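Local coordinates for sialidase B (Streptococcus pneumoniae serotype 4, PDB 4XJW), which cleaves terminal sialic acid from oligosaccharides, glycoproteins and glycolipids, acting as an intramolecular trans-sialidase of glycosyl hydrolase family 33, at residues A[558-563]-A[618-623]. The protein carries 1 engineered substitution. Sequence-based numbering, arbitrary orientation.
Sequences IKYSQL and ITELPN. With OPX ((1s,3R,4S)-1-[(cyclohexylamino)methyl]-3,4-dihydroxycyclopentanesulfonic acid), chain B.
E620 reaches S561 through a fully extended side chain: CG stands anti to the backbone N (chi1 -178°) and the chain stays extended beyond CG, carrying the carboxylate across to the segment that continues from strand 556-559. S561 OG stands between its own N and carbonyl carbon (chi1 76°), facing the carboxylate. The result is a two-point grip on one carboxylate. The backbone N of S561 donates to E620 OE1 at 2.8 Å, and S561 OG donates to E620 OE2 at 2.6 Å; both approach on the syn side, moderately out of the carboxylate plane. Q562 NE2 in turn donates to S561 OG almost straight, so that this hydroxyl both gives and receives. A water donates to both E620 OE1 and K559 O, bridging the two acceptors, while H624 ND1 holds OE2, and these several bonds together fix the rotation of the buried acid. The Y560 side chain crosses that of E620 at about a right angle, with ring and carboxylate planes 29° apart and CE1 3.5 Å from E620 CD; its hydroxyl bonds to H624 O. I558 and I618 make the apolar part of the contact, CG1 of I558 lying 3.9 Å from CD1 of I618, while I558 CD1 packs 3.8 Å from the backbone N of E620. The inhibitor meets both segments: I558 CG2 faces its OAC, T619 OG1, also hydrogen-bonded to T213 OG1, receives a weak bond from OAD, and the cyclohexyl carbon CAH rests 3.4 Å from E620 O. The two strands edge separate antiparallel sheets, 556-559 the first of four and 616-620 the first of three, an adjacency characteristic of neighbouring blades in the sialidase beta-propeller, here flanking the Optactin pocket.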
loop_
_atom_site.group_PDB
_atom_site.type_symbol
_atom_site.label_atom_id
_atom_site.label_comp_id
_atom_site.label_asym_id
_atom_site.label_seq_id
_atom_site.Cartn_x
_atom_site.Cartn_y
_atom_site.Cartn_z
ATOM N N ILE A 558 18.346 3.320 3.520
ATOM C CA ILE A 558 19.079 4.455 2.946
ATOM C C ILE A 558 20.404 4.700 3.656
ATOM O O ILE A 558 20.597 4.308 4.807
ATOM C CB ILE A 558 18.263 5.765 2.983
ATOM C CG1 ILE A 558 17.897 6.140 4.426
ATOM C CG2 ILE A 558 17.013 5.656 2.125
ATOM C CD1 ILE A 558 17.367 7.576 4.593
ATOM N N LYS A 559 21.318 5.359 2.946
ATOM C CA LYS A 559 22.553 5.868 3.524
ATOM C C LYS A 559 22.304 7.344 3.814
ATOM O O LYS A 559 22.009 8.115 2.903
ATOM C CB LYS A 559 23.697 5.708 2.521
ATOM C CG LYS A 559 25.000 6.395 2.912
ATOM C CD LYS A 559 25.758 5.591 3.938
ATOM C CE LYS A 559 26.998 6.339 4.450
ATOM N NZ LYS A 559 27.962 6.709 3.372
ATOM N N TYR A 560 22.369 7.716 5.086
ATOM C CA TYR A 560 22.115 9.090 5.514
ATOM C C TYR A 560 23.304 9.970 5.130
ATOM O O TYR A 560 24.446 9.520 5.184
ATOM C CB TYR A 560 21.868 9.113 7.026
ATOM C CG TYR A 560 21.290 10.410 7.539
ATOM C CD1 TYR A 560 20.102 10.914 7.022
ATOM C CD2 TYR A 560 21.925 11.126 8.545
ATOM C CE1 TYR A 560 19.570 12.108 7.484
ATOM C CE2 TYR A 560 21.398 12.316 9.019
ATOM C CZ TYR A 560 20.222 12.806 8.484
ATOM O OH TYR A 560 19.685 13.994 8.949
ATOM N N SER A 561 23.045 11.212 4.720
ATOM C CA SER A 561 24.111 12.093 4.225
ATOM C C SER A 561 24.998 12.695 5.322
ATOM O O SER A 561 26.117 13.143 5.037
ATOM C CB SER A 561 23.526 13.230 3.373
ATOM O OG SER A 561 22.918 14.230 4.175
ATOM N N GLN A 562 24.502 12.714 6.556
ATOM C CA GLN A 562 25.187 13.380 7.662
ATOM C C GLN A 562 25.700 12.348 8.649
ATOM O O GLN A 562 25.135 11.255 8.765
ATOM C CB GLN A 562 24.241 14.350 8.377
ATOM C CG GLN A 562 23.553 15.358 7.447
ATOM C CD GLN A 562 24.527 16.300 6.777
ATOM O OE1 GLN A 562 25.255 17.033 7.446
ATOM N NE2 GLN A 562 24.553 16.283 5.447
ATOM N N LEU A 563 26.781 12.684 9.350
ATOM C CA LEU A 563 27.301 11.813 10.404
ATOM C C LEU A 563 26.341 11.809 11.573
ATOM O O LEU A 563 25.689 12.811 11.859
ATOM C CB LEU A 563 28.670 12.295 10.898
ATOM C CG LEU A 563 29.813 12.407 9.893
ATOM C CD1 LEU A 563 31.109 12.804 10.605
ATOM C CD2 LEU A 563 29.997 11.125 9.102
ATOM N N ILE A 618 11.474 4.829 2.542
ATOM C CA ILE A 618 12.139 5.910 3.262
ATOM C C ILE A 618 13.075 6.718 2.375
ATOM O O ILE A 618 13.726 6.188 1.474
ATOM C CB ILE A 618 12.889 5.413 4.520
ATOM C CG1 ILE A 618 13.933 4.346 4.171
ATOM C CG2 ILE A 618 11.894 4.911 5.584
ATOM C CD1 ILE A 618 14.817 3.995 5.368
ATOM N N THR A 619 13.133 8.016 2.624
ATOM C CA THR A 619 14.111 8.828 1.921
ATOM C C THR A 619 14.532 10.005 2.767
ATOM O O THR A 619 13.751 10.514 3.570
ATOM C CB THR A 619 13.618 9.247 0.512
ATOM O OG1 THR A 619 14.747 9.576 -0.300
ATOM C CG2 THR A 619 12.639 10.446 0.566
ATOM N N GLU A 620 15.786 10.416 2.600
ATOM C CA GLU A 620 16.254 11.647 3.212
ATOM C C GLU A 620 15.748 12.801 2.379
ATOM O O GLU A 620 16.018 12.888 1.179
ATOM C CB GLU A 620 17.782 11.671 3.295
ATOM C CG GLU A 620 18.319 12.922 3.981
ATOM C CD GLU A 620 19.823 12.917 4.128
ATOM O OE1 GLU A 620 20.471 11.926 3.728
ATOM O OE2 GLU A 620 20.364 13.932 4.630
ATOM N N LEU A 621 14.978 13.667 3.024
ATOM C CA LEU A 621 14.489 14.882 2.389
ATOM C C LEU A 621 15.661 15.852 2.256
ATOM O O LEU A 621 16.670 15.730 2.978
ATOM C CB LEU A 621 13.340 15.477 3.209
ATOM C CG LEU A 621 12.252 14.431 3.492
ATOM C CD1 LEU A 621 11.260 14.915 4.522
ATOM C CD2 LEU A 621 11.538 14.025 2.210
ATOM N N PRO A 622 15.563 16.797 1.312
ATOM C CA PRO A 622 16.684 17.720 1.111
ATOM C C PRO A 622 17.044 18.532 2.351
ATOM O O PRO A 622 18.182 18.996 2.441
ATOM C CB PRO A 622 16.176 18.651 0.008
ATOM C CG PRO A 622 15.188 17.829 -0.747
ATOM C CD PRO A 622 14.505 16.983 0.300
ATOM N N ASN A 623 16.115 18.694 3.282
ATOM C CA ASN A 623 16.400 19.406 4.524
ATOM C C ASN A 623 16.969 18.517 5.629
ATOM O O ASN A 623 17.070 18.937 6.781
ATOM C CB ASN A 623 15.150 20.129 5.016
ATOM C CG ASN A 623 14.022 19.179 5.353
ATOM O OD1 ASN A 623 14.189 17.959 5.274
ATOM N ND2 ASN A 623 12.868 19.728 5.728
HETATM C CAF OPX B . 20.144 15.144 0.955
HETATM C CAG OPX B . 21.232 15.212 -0.076
HETATM C CAH OPX B . 18.918 14.514 0.377
HETATM C CAI OPX B . 21.533 13.849 -0.627
HETATM C CAJ OPX B . 19.191 13.154 -0.198
HETATM C CAK OPX B . 19.644 11.299 -2.535
HETATM C CAL OPX B . 19.539 8.869 -1.740
HETATM C CAM OPX B . 18.546 9.429 -3.849
HETATM C CAO OPX B . 18.532 7.849 -2.130
HETATM C CAP OPX B . 17.611 8.559 -3.025
HETATM C CAQ OPX B . 20.310 13.211 -1.210
HETATM C CAR OPX B . 19.693 9.787 -2.916
HETATM N NAN OPX B . 20.685 11.860 -1.661
HETATM O OAA OPX B . 22.344 9.820 -2.774
HETATM O OAB OPX B . 21.320 7.988 -3.999
HETATM O OAC OPX B . 17.888 7.317 -1.026
HETATM O OAD OPX B . 16.734 9.367 -2.353
HETATM O OAE OPX B . 21.338 10.187 -4.962
HETATM S SAS OPX B . 21.262 9.430 -3.707
HETATM O O HOH W 1 20.319 9.988 1.912
#